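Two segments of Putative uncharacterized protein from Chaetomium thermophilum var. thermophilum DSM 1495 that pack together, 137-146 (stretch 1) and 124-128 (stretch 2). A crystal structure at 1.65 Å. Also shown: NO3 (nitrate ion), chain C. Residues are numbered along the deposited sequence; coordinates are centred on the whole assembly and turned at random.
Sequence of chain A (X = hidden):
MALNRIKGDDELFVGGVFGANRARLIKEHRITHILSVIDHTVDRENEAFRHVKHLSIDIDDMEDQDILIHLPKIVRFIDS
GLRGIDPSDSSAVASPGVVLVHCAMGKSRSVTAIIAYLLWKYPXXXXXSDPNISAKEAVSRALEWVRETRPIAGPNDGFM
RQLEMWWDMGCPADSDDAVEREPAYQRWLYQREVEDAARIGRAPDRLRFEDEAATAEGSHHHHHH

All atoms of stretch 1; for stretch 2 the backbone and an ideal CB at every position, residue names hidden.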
# COMPACT_ATOMS: atom_id res chain seq x y z
N GLU A 137 15.23 -0.26 11.52
CA GLU A 137 15.47 1.12 11.08
C GLU A 137 14.94 1.35 9.67
O GLU A 137 14.34 2.40 9.39
CB GLU A 137 16.95 1.48 11.16
CG GLU A 137 17.29 2.69 10.26
CD GLU A 137 18.51 3.51 10.70
OE1 GLU A 137 19.29 3.02 11.57
OE2 GLU A 137 18.73 4.60 10.11
N ALA A 138 15.08 0.37 8.77
CA ALA A 138 14.59 0.58 7.41
C ALA A 138 13.08 0.75 7.40
O ALA A 138 12.52 1.64 6.75
CB ALA A 138 15.04 -0.61 6.53
N VAL A 139 12.38 -0.11 8.16
CA VAL A 139 10.93 -0.04 8.22
C VAL A 139 10.51 1.29 8.82
O VAL A 139 9.51 1.91 8.40
CB VAL A 139 10.40 -1.24 9.03
CG1 VAL A 139 8.90 -1.12 9.33
CG2 VAL A 139 10.66 -2.52 8.25
N SER A 140 11.22 1.72 9.86
CA SER A 140 10.88 2.98 10.53
C SER A 140 11.02 4.15 9.57
O SER A 140 10.20 5.10 9.56
CB SER A 140 11.79 3.17 11.74
OG SER A 140 11.55 4.50 12.27
N ARG A 141 12.07 4.13 8.76
CA ARG A 141 12.24 5.22 7.82
C ARG A 141 11.13 5.22 6.77
O ARG A 141 10.70 6.30 6.34
CB ARG A 141 13.63 5.12 7.17
CG ARG A 141 14.71 5.45 8.20
CD ARG A 141 16.11 5.05 7.77
NE ARG A 141 16.46 5.67 6.50
CZ ARG A 141 17.70 5.73 6.02
NH1 ARG A 141 17.92 6.32 4.84
NH2 ARG A 141 18.70 5.22 6.72
N ALA A 142 10.67 4.04 6.34
CA ALA A 142 9.56 3.99 5.38
C ALA A 142 8.26 4.45 6.04
O ALA A 142 7.47 5.17 5.41
CB ALA A 142 9.40 2.57 4.80
N LEU A 143 8.06 4.09 7.30
CA LEU A 143 6.88 4.59 8.01
C LEU A 143 6.91 6.11 8.12
O LEU A 143 5.88 6.78 7.94
CB LEU A 143 6.76 3.90 9.39
CG LEU A 143 5.76 4.55 10.35
CD1 LEU A 143 4.37 4.43 9.76
CD2 LEU A 143 5.77 3.78 11.67
N GLU A 144 8.07 6.69 8.48
CA GLU A 144 8.12 8.16 8.59
C GLU A 144 7.93 8.82 7.23
O GLU A 144 7.34 9.91 7.13
CB GLU A 144 9.45 8.60 9.19
CG GLU A 144 9.66 8.13 10.59
CD GLU A 144 8.52 8.59 11.46
OE1 GLU A 144 8.13 9.79 11.37
OE2 GLU A 144 7.98 7.78 12.20
N TRP A 145 8.37 8.14 6.17
CA TRP A 145 8.10 8.66 4.81
C TRP A 145 6.60 8.74 4.54
O TRP A 145 6.08 9.76 4.07
CB TRP A 145 8.80 7.73 3.80
CG TRP A 145 8.66 8.20 2.35
CD1 TRP A 145 7.62 7.95 1.49
CD2 TRP A 145 9.60 8.95 1.64
NE1 TRP A 145 7.89 8.52 0.24
CE2 TRP A 145 9.10 9.15 0.32
CE3 TRP A 145 10.84 9.50 1.98
CZ2 TRP A 145 9.81 9.86 -0.68
CZ3 TRP A 145 11.55 10.24 0.96
CH2 TRP A 145 11.02 10.38 -0.33
N VAL A 146 5.87 7.66 4.86
CA VAL A 146 4.43 7.67 4.70
C VAL A 146 3.81 8.77 5.55
O VAL A 146 2.90 9.47 5.09
CB VAL A 146 3.84 6.29 5.07
CG1 VAL A 146 2.31 6.34 5.06
CG2 VAL A 146 4.35 5.25 4.01
N UNK A 124 17.36 1.63 -1.42
CA UNK A 124 18.43 2.54 -1.04
C UNK A 124 17.93 3.78 -0.33
O UNK A 124 18.67 4.36 0.48
CB UNK A 124 19.23 2.95 -2.28
N UNK A 125 16.71 4.22 -0.62
CA UNK A 125 16.16 5.34 0.12
C UNK A 125 16.06 5.04 1.61
O UNK A 125 16.21 5.95 2.44
CB UNK A 125 14.78 5.71 -0.43
N UNK A 126 15.78 3.79 1.98
CA UNK A 126 15.55 3.41 3.36
C UNK A 126 16.73 2.69 3.98
O UNK A 126 16.59 2.08 5.05
CB UNK A 126 14.30 2.53 3.45
N UNK A 127 17.90 2.75 3.33
CA UNK A 127 19.17 2.35 3.91
C UNK A 127 19.85 1.09 3.38
O UNK A 127 20.75 0.57 4.06
CB UNK A 127 18.96 2.17 5.41
N UNK A 128 19.49 0.60 2.20
CA UNK A 128 19.98 -0.70 1.75
C UNK A 128 21.50 -0.89 1.88
O UNK A 128 21.96 -2.04 1.91
CB UNK A 128 19.57 -0.91 0.29
N NO3 C . 16.17 3.24 -4.26
O1 NO3 C . 16.41 2.04 -4.15
O2 NO3 C . 15.90 3.71 -5.40
O3 NO3 C . 16.19 3.99 -3.25

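Stretch 1 is a helix, and the side of it that faces the other segment carries Ala138, Arg141, Ala142 and Trp145: two small residues alternating with a long cation and a broad indole. Residues 124 to 127 form a type I turn lying against that side.

At position 124 the CA-to-CB bond points away from the helix, and nothing of stretch 1 lies within reach of the ideal CB. Almost any side chain would fit, and the helix gives no grounds for choosing. The residue is Tyr124; its backbone N donates to O1 of the nitrate ion (2.9 Å), a bond open to most residue types.

At position 125 the CB points sideways and has no neighbour in stretch 1, but the indole of Trp145 lies farther off, within range of a long side chain. Lysine, arginine, methionine or glutamine could extend that far, and a flat or cationic end would profit most from the aromatic face. Arg125 CD sits over the six-membered ring of Trp145, and its guanidinium lies flat on the indole, with planes at 15° and centres 4.0 Å apart. The cation thus meets the ring's electron-rich face, with Arg125 NH1 3.2 Å from Trp145 CZ2. The backbone O of Arg125 also accepts a weak hydrogen bond from Arg141 NH1 (3.0 Å), while its N binds nitrate O3 at 2.7 Å.

The ideal CB of position 126 is 3.9 Å from Ala138 O and 4.6 Å from Arg141 CB. The small side chain of Ala142 leaves room beside the helix, with Trp145 beyond, so a large apolar residue such as leucine, methionine or phenylalanine would suit. Phe126, with chi1 in the m well, lays its ring against this surface. Ala142 CB sits over one face, 3.9 Å from the ring centroid, and the ring's edge is directed toward the face of Trp145 with the planes at 89°. Phe126 O receives a CA-H...O contact from Ala138 CA (3.4 Å).

At position 127, phi is 110° and psi 18°. A CB here would be jammed against the preceding carbonyl O and would lie 3.3 Å from Arg141 NH2, so both backbone and neighbour favour glycine. Gly127 leaves space for the Arg141 guanidinium, one face of which is covered by Gly127 N; NH2 of that group also forms a salt bridge with Glu137 OE2 (3.4 Å).

Position 128 points away from the helix, and many residues would serve; Lys128 does not touch it.

Stretch 2 124-128: YRFGK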
# COMPACT_ATOMS: atom_id res chain seq x y z
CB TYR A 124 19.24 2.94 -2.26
CG TYR A 124 20.00 1.79 -2.84
CD1 TYR A 124 21.19 1.38 -2.28
CD2 TYR A 124 19.50 1.08 -3.92
CE1 TYR A 124 21.89 0.31 -2.79
CE2 TYR A 124 20.20 0.02 -4.47
CZ TYR A 124 21.38 -0.37 -3.90
OH TYR A 124 22.11 -1.42 -4.45
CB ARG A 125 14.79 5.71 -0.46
CG ARG A 125 14.14 6.90 0.21
CD ARG A 125 12.68 6.99 -0.25
NE ARG A 125 12.53 7.31 -1.67
CZ ARG A 125 11.35 7.23 -2.32
NH1 ARG A 125 10.23 6.81 -1.67
NH2 ARG A 125 11.32 7.53 -3.61
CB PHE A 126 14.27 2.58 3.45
CG PHE A 126 13.11 3.27 2.84
CD1 PHE A 126 12.66 4.46 3.41
CD2 PHE A 126 12.52 2.81 1.67
CE1 PHE A 126 11.60 5.14 2.86
CE2 PHE A 126 11.45 3.49 1.10
CZ PHE A 126 11.00 4.69 1.67
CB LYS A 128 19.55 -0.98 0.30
CG LYS A 128 20.10 -2.30 -0.26
CD LYS A 128 19.58 -2.66 -1.65
CE LYS A 128 20.59 -3.56 -2.37
NZ LYS A 128 19.99 -4.89 -2.77
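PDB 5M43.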